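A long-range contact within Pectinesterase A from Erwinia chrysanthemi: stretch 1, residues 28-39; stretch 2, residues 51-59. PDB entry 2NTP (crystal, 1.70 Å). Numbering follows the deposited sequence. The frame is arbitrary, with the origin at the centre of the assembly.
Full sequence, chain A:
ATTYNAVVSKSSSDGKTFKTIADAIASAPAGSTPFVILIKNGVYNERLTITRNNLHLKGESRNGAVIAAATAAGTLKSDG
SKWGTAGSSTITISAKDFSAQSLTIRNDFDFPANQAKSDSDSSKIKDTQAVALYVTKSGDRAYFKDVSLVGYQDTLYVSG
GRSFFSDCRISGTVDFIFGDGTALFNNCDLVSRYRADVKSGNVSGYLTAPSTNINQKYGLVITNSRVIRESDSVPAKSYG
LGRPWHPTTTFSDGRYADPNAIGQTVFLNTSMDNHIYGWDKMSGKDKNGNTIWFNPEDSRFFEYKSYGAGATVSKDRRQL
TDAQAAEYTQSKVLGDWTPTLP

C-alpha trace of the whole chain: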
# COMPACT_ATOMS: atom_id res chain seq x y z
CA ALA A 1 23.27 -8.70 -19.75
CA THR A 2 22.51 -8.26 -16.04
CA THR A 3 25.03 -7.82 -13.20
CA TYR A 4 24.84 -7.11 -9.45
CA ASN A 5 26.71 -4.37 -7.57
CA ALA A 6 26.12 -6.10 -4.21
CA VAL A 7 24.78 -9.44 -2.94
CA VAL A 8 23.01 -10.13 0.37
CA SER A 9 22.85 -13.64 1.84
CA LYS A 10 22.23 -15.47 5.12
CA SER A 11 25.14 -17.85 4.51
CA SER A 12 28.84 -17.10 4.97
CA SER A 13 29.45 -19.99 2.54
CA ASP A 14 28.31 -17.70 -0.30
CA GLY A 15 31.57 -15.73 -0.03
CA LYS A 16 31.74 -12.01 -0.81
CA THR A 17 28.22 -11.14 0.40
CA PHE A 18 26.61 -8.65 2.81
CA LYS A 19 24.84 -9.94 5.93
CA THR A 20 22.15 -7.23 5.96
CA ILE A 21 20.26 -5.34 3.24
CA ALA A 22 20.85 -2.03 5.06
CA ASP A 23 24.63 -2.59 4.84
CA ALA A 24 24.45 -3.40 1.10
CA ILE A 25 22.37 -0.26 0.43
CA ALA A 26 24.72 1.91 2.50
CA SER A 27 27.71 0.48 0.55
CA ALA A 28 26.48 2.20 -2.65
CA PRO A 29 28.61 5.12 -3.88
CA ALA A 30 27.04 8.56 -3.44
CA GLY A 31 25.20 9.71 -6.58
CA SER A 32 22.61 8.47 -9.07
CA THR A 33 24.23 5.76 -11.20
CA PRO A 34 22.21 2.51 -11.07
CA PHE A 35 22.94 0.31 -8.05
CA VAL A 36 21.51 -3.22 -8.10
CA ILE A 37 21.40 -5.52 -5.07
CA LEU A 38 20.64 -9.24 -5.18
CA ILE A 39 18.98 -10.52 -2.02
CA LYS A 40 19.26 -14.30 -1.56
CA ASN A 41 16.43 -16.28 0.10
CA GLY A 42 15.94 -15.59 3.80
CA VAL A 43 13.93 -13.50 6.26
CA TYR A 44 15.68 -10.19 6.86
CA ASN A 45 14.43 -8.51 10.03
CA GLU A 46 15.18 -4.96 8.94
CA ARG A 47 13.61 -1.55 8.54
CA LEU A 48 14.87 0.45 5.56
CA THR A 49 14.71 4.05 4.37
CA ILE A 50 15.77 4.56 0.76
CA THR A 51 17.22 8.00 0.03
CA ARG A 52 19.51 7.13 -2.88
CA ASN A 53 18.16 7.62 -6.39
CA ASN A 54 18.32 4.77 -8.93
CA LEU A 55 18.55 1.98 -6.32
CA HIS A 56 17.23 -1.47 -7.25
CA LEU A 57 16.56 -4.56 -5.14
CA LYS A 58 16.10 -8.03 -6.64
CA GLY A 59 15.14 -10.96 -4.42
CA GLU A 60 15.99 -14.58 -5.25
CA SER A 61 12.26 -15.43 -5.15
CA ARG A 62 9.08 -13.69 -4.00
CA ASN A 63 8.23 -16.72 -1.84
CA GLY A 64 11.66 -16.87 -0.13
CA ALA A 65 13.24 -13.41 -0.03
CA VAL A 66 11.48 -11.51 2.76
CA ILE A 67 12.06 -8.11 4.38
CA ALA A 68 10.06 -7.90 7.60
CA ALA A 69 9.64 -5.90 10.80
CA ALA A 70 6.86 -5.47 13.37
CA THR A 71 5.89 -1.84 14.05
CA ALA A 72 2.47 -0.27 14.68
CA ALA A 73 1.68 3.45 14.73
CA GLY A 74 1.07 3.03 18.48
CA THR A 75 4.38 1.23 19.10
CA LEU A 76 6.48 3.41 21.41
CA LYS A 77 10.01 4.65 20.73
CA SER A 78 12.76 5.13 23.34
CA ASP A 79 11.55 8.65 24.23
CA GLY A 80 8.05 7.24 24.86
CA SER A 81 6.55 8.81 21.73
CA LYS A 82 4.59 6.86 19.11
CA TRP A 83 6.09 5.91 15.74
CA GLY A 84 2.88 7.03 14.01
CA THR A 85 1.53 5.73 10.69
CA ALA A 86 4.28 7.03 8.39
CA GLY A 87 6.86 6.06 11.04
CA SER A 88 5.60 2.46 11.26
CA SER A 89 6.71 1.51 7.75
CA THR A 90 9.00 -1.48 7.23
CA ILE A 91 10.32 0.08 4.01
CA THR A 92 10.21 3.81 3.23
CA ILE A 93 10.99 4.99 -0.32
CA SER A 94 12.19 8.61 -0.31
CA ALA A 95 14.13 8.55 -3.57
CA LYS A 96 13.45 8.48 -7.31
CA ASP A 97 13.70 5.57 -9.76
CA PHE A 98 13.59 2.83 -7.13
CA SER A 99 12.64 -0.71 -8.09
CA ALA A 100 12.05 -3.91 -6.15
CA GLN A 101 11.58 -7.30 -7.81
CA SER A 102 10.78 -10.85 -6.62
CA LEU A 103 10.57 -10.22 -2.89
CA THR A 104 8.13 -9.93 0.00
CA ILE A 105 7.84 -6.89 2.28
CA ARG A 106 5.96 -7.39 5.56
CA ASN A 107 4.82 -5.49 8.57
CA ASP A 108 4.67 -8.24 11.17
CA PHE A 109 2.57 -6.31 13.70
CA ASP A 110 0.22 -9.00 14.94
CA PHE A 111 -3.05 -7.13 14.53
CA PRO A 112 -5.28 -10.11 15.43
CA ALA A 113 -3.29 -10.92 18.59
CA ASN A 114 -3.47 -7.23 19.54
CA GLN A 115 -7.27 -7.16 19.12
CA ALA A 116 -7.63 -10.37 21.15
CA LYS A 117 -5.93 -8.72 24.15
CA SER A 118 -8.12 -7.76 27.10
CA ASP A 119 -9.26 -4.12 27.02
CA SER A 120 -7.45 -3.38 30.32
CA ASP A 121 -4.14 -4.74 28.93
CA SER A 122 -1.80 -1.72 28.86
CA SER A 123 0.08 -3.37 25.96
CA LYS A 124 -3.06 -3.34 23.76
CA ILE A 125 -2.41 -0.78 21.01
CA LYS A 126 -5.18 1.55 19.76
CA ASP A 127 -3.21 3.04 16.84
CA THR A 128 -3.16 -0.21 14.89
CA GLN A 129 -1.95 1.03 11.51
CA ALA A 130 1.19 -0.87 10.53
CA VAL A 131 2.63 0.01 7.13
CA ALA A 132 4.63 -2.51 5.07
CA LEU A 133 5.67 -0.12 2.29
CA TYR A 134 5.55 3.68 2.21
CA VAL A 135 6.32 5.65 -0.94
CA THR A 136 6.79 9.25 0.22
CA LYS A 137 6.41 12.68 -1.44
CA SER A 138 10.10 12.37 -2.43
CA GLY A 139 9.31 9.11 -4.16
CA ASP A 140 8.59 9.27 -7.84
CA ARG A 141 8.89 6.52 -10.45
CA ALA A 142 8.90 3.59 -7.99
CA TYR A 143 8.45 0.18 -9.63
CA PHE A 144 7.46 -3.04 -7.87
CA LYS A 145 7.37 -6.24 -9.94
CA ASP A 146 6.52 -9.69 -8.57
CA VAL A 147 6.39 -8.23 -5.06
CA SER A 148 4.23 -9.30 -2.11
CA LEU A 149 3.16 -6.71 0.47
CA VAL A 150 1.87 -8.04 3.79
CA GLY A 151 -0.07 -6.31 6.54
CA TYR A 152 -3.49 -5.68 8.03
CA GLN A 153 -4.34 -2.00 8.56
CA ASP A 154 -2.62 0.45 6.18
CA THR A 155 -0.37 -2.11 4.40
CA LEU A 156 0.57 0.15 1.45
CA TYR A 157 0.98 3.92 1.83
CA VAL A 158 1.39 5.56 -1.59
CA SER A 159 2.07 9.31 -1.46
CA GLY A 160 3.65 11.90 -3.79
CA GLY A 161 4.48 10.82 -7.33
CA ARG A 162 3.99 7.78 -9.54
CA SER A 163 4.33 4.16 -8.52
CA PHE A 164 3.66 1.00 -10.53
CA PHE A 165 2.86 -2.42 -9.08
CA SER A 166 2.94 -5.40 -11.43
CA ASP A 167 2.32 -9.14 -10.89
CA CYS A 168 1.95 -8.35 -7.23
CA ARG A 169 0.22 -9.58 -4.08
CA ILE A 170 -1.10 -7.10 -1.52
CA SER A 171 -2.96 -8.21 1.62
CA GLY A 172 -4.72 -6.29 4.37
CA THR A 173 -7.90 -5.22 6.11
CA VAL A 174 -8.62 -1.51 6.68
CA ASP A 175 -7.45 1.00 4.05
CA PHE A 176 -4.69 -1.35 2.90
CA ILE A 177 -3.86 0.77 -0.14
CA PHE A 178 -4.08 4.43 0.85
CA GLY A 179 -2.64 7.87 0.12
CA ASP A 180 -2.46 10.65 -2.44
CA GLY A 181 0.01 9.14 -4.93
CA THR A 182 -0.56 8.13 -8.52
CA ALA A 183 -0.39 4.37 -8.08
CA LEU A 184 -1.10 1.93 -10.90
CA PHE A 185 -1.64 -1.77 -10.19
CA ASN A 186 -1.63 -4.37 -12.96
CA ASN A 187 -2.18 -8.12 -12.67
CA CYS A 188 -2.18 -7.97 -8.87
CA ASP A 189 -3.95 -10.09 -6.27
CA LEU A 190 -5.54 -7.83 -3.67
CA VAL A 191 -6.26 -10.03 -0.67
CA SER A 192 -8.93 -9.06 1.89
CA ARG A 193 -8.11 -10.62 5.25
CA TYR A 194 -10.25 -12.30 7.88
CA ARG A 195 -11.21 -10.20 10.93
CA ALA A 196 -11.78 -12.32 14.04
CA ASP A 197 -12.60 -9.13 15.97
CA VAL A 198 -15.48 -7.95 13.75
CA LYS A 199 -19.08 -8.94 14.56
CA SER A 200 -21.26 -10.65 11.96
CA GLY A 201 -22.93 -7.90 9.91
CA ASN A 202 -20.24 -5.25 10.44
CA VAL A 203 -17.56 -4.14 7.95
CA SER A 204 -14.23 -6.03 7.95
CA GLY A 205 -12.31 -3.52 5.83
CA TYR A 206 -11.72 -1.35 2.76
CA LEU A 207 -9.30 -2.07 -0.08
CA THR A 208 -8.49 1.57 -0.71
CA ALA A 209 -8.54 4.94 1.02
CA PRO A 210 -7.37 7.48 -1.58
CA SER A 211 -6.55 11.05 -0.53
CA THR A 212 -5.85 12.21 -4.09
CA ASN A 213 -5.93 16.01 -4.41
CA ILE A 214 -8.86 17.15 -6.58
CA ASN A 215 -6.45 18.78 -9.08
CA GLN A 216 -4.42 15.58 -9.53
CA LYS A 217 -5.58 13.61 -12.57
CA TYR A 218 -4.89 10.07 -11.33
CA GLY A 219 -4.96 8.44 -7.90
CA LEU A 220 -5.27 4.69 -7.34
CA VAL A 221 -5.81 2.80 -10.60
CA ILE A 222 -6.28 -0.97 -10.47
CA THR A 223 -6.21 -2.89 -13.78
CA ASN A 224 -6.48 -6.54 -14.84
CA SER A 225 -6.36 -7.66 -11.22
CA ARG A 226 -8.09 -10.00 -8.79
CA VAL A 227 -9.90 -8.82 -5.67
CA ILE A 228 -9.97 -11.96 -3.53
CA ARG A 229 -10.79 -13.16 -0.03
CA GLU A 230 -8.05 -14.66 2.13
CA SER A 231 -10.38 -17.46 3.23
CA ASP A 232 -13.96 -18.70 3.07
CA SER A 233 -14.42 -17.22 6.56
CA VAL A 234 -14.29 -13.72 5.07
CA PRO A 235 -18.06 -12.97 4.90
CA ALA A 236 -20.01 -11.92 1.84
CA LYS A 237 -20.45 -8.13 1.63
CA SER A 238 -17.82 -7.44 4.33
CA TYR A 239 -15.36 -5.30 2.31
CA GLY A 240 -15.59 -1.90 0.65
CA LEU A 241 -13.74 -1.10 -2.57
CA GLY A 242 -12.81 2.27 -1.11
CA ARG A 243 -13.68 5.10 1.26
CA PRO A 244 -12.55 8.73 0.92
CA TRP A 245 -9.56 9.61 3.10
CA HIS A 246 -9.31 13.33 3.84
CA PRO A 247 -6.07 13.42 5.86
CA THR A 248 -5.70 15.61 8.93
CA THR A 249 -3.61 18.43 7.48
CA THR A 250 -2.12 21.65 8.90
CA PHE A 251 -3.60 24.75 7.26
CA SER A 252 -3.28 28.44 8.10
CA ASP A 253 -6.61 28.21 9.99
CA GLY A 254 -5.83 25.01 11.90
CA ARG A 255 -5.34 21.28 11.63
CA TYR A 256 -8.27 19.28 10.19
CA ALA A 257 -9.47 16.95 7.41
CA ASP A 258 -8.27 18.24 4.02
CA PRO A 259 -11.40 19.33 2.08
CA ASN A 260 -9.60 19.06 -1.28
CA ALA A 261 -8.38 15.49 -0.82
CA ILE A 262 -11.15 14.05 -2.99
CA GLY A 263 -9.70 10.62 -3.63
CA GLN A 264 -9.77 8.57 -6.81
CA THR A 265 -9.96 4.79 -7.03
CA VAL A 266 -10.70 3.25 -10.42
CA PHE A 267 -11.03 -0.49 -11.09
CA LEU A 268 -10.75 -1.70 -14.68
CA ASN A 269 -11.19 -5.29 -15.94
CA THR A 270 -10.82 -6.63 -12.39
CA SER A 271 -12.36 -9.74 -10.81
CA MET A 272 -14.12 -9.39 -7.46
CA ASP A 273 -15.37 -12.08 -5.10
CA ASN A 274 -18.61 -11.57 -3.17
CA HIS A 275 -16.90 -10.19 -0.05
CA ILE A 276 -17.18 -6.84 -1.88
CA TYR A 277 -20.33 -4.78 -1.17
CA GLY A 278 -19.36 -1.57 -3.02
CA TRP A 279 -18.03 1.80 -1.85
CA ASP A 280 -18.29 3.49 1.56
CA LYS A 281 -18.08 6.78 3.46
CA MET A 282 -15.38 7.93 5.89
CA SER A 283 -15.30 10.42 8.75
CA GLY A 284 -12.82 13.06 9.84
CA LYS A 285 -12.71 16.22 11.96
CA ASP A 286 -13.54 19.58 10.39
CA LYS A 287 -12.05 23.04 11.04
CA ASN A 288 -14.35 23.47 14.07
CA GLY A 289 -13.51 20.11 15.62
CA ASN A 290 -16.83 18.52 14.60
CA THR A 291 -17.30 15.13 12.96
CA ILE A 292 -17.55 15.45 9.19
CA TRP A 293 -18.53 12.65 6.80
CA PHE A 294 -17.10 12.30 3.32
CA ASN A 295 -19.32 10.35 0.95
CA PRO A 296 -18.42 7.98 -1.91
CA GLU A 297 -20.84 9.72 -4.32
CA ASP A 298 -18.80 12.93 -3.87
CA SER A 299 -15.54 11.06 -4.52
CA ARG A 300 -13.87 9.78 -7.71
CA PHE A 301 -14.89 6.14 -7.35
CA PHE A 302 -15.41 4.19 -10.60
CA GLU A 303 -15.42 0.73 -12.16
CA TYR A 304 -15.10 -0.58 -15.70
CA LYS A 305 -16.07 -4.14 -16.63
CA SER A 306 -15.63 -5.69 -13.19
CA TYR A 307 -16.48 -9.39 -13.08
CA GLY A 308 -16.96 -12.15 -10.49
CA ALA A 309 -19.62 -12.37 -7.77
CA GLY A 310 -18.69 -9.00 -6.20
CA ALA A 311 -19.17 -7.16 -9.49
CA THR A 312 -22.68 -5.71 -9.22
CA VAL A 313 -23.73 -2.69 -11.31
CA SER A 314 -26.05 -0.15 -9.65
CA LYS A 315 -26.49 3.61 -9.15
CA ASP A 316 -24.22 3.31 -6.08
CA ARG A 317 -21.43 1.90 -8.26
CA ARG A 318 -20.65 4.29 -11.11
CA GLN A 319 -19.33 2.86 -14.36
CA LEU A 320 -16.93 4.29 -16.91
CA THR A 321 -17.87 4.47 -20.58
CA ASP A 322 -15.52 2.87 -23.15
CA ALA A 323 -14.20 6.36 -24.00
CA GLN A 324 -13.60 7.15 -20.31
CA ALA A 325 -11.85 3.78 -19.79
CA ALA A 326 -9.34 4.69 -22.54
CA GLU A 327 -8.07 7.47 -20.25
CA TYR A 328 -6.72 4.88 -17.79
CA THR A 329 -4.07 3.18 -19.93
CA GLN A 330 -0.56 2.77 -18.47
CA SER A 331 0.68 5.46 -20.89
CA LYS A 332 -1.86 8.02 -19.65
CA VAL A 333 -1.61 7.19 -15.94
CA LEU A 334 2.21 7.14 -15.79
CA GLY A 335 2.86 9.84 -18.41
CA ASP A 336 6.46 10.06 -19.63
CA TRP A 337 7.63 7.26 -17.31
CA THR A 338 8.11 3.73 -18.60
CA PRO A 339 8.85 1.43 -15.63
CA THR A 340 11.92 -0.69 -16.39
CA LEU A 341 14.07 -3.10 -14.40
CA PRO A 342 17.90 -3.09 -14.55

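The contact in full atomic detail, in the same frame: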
# COMPACT_ATOMS: atom_id res chain seq x y z
N ALA A 28 26.59 1.57 -1.33
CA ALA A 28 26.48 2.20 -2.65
C ALA A 28 27.19 3.55 -2.69
O ALA A 28 27.02 4.36 -1.77
CB ALA A 28 25.02 2.36 -3.04
N PRO A 29 27.96 3.81 -3.76
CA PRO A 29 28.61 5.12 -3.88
C PRO A 29 27.58 6.24 -3.95
O PRO A 29 26.48 6.04 -4.49
CB PRO A 29 29.39 5.02 -5.20
CG PRO A 29 28.73 3.92 -5.96
CD PRO A 29 28.27 2.94 -4.92
N ALA A 30 27.91 7.39 -3.38
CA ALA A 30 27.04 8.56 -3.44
C ALA A 30 26.80 8.97 -4.90
O ALA A 30 27.72 8.94 -5.71
CB ALA A 30 27.65 9.72 -2.67
N GLY A 31 25.56 9.32 -5.22
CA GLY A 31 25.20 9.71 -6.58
C GLY A 31 23.94 9.03 -7.10
O GLY A 31 23.08 8.61 -6.32
N SER A 32 23.85 8.91 -8.42
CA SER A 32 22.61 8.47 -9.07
C SER A 32 22.79 7.48 -10.21
O SER A 32 21.85 7.23 -10.98
CB SER A 32 21.82 9.68 -9.54
OG SER A 32 22.61 10.52 -10.37
N THR A 33 23.99 6.91 -10.33
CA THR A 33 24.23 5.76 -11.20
C THR A 33 23.44 4.57 -10.66
O THR A 33 23.22 4.47 -9.45
CB THR A 33 25.74 5.39 -11.27
OG1 THR A 33 26.29 5.37 -9.95
CG2 THR A 33 26.50 6.42 -12.11
N PRO A 34 22.97 3.67 -11.56
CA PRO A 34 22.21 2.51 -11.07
C PRO A 34 23.00 1.65 -10.09
O PRO A 34 24.19 1.39 -10.30
CB PRO A 34 21.89 1.73 -12.35
CG PRO A 34 22.84 2.24 -13.38
CD PRO A 34 23.11 3.66 -13.02
N PHE A 35 22.34 1.23 -9.01
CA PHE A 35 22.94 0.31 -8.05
C PHE A 35 21.96 -0.82 -7.79
O PHE A 35 20.84 -0.59 -7.33
CB PHE A 35 23.27 1.04 -6.74
CG PHE A 35 24.22 0.30 -5.85
CD1 PHE A 35 25.60 0.37 -6.06
CD2 PHE A 35 23.74 -0.48 -4.79
CE1 PHE A 35 26.48 -0.32 -5.24
CE2 PHE A 35 24.63 -1.18 -3.96
CZ PHE A 35 26.00 -1.09 -4.19
N VAL A 36 22.38 -2.04 -8.11
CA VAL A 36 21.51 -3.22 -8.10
C VAL A 36 21.99 -4.23 -7.06
O VAL A 36 23.14 -4.67 -7.09
CB VAL A 36 21.44 -3.88 -9.49
CG1 VAL A 36 20.35 -4.95 -9.53
CG2 VAL A 36 21.21 -2.83 -10.58
N ILE A 37 21.08 -4.60 -6.15
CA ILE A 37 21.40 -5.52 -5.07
C ILE A 37 20.59 -6.81 -5.18
O ILE A 37 19.35 -6.77 -5.25
CB ILE A 37 21.15 -4.86 -3.68
CG1 ILE A 37 21.96 -3.56 -3.56
CG2 ILE A 37 21.49 -5.84 -2.55
CD1 ILE A 37 21.54 -2.66 -2.40
N LEU A 38 21.29 -7.94 -5.22
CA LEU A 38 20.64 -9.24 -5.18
C LEU A 38 20.48 -9.64 -3.73
O LEU A 38 21.44 -9.58 -2.95
CB LEU A 38 21.43 -10.30 -5.96
CG LEU A 38 20.90 -11.74 -5.95
CD1 LEU A 38 19.57 -11.88 -6.69
CD2 LEU A 38 21.94 -12.70 -6.53
N ILE A 39 19.27 -10.04 -3.37
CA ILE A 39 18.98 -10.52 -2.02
C ILE A 39 18.62 -12.00 -2.07
O ILE A 39 17.55 -12.37 -2.56
CB ILE A 39 17.84 -9.70 -1.35
CG1 ILE A 39 18.19 -8.20 -1.34
CG2 ILE A 39 17.57 -10.20 0.06
CD1 ILE A 39 16.99 -7.28 -1.05
N THR A 51 17.03 6.59 0.35
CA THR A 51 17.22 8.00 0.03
C THR A 51 18.12 8.19 -1.19
O THR A 51 18.31 9.32 -1.65
CB THR A 51 17.82 8.80 1.21
OG1 THR A 51 19.07 8.21 1.60
CG2 THR A 51 16.85 8.79 2.40
N ARG A 52 18.67 7.09 -1.69
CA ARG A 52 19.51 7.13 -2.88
C ARG A 52 18.69 6.86 -4.13
O ARG A 52 17.98 5.85 -4.22
CB ARG A 52 20.65 6.12 -2.78
CG ARG A 52 21.75 6.36 -3.81
CD ARG A 52 22.64 5.15 -3.93
NE ARG A 52 23.73 5.36 -4.87
CZ ARG A 52 23.63 5.22 -6.19
NH1 ARG A 52 22.47 4.89 -6.75
NH2 ARG A 52 24.69 5.42 -6.96
N ASN A 53 18.81 7.77 -5.09
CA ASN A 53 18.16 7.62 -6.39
C ASN A 53 18.74 6.45 -7.18
O ASN A 53 19.92 6.12 -7.05
CB ASN A 53 18.32 8.91 -7.21
CG ASN A 53 17.56 10.09 -6.62
OD1 ASN A 53 16.55 9.93 -5.94
ND2 ASN A 53 18.05 11.29 -6.90
N ASN A 54 17.89 5.82 -8.00
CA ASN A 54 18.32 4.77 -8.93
C ASN A 54 18.85 3.52 -8.21
O ASN A 54 19.79 2.87 -8.67
CB ASN A 54 19.37 5.34 -9.90
CG ASN A 54 19.30 4.73 -11.29
OD1 ASN A 54 18.54 3.80 -11.56
ND2 ASN A 54 20.12 5.26 -12.20
N LEU A 55 18.23 3.20 -7.07
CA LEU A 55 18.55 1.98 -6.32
C LEU A 55 17.54 0.90 -6.65
O LEU A 55 16.35 1.19 -6.79
CB LEU A 55 18.56 2.25 -4.81
CG LEU A 55 18.76 1.00 -3.93
CD1 LEU A 55 20.19 0.48 -4.02
CD2 LEU A 55 18.36 1.28 -2.50
N HIS A 56 18.03 -0.33 -6.79
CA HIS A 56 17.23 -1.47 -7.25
C HIS A 56 17.52 -2.73 -6.46
O HIS A 56 18.68 -3.15 -6.33
CB HIS A 56 17.45 -1.69 -8.75
CG HIS A 56 17.34 -0.44 -9.56
ND1 HIS A 56 16.13 0.03 -10.04
CD2 HIS A 56 18.27 0.48 -9.92
CE1 HIS A 56 16.33 1.16 -10.68
NE2 HIS A 56 17.62 1.47 -10.61
N LEU A 57 16.46 -3.32 -5.91
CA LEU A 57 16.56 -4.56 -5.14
C LEU A 57 15.93 -5.69 -5.94
O LEU A 57 14.85 -5.51 -6.51
CB LEU A 57 15.86 -4.42 -3.78
CG LEU A 57 16.24 -3.25 -2.87
CD1 LEU A 57 15.42 -3.26 -1.59
CD2 LEU A 57 17.74 -3.26 -2.54
N LYS A 58 16.62 -6.83 -5.99
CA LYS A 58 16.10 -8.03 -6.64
C LYS A 58 16.26 -9.22 -5.70
O LYS A 58 17.38 -9.61 -5.37
CB LYS A 58 16.84 -8.29 -7.96
CG LYS A 58 16.25 -9.44 -8.78
CD LYS A 58 17.00 -9.63 -10.10
CE LYS A 58 16.45 -10.82 -10.87
NZ LYS A 58 17.05 -10.91 -12.24
N GLY A 59 15.13 -9.78 -5.27
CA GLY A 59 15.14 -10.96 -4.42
C GLY A 59 15.29 -12.22 -5.25
O GLY A 59 14.96 -12.24 -6.43
O HOH W 1 27.22 6.58 -7.41
O HOH W 2 20.91 9.87 -5.07

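Stretch 2 meets stretch 1 first through a loop and then as a parallel strand, and together they bury 837 Å². Arg 52 has the largest covered area of any residue here. Its extended side chain reaches into the loop before strand 35-39, where backbone carbonyls face its guanidinium. NE and NH2 of Arg 52 donate to Pro 29 O at 2.9 and 3.1 Å. NH1 and NH2 of Arg 52 donate to Thr 33 O at 2.8 and 3.0 Å. Both carbonyls lie near the guanidinium plane, where its N-H groups point. Phe 35 CB covers one face and Gly 31 O the opposite one. Gly 31 has backbone angles that would jam a CB against the preceding carbonyl, so glycine suits this turn.

Asn 53 is linked through water 2, which accepts from Asn 53 N (3.0 Å) and donates to Gly 31 O (2.8 Å). Asn 54 has positive phi, which asparagine tolerates well. Its ND2 donates to Ser 32 O at 2.9 Å, while its OD1 accepts from His 56 NE2 at 2.7 Å.

The strand ladder starts as Phe 35 N donates to Asn 54 O (3.1 Å). Leu 55 places CD1 at the edge of the Phe 35 ring, 3.8 Å from Phe 35 CD2, and also 3.8 Å from Ile 37 CD1. His 56 N donates to Phe 35 O (2.9 Å), and Ile 37 N to His 56 O (2.8 Å). Leu 57 continues the apolar face, its CD2 3.8 Å from Ile 37 CD1. Phe 35, Ile 37, Ile 39, Leu 55 and Leu 57 are all buried on this face, where apolar side chains suit. Lys 58 N donates to Ile 37 O, and Ile 39 N to Lys 58 O, both at 2.8 Å. The Lys 58 side chain shares the other face with His 56, Val 36 and Leu 38. Gly 59 pairs with Ile 39 at the end of this stretch, its CA 3.4 Å from Ile 39 O.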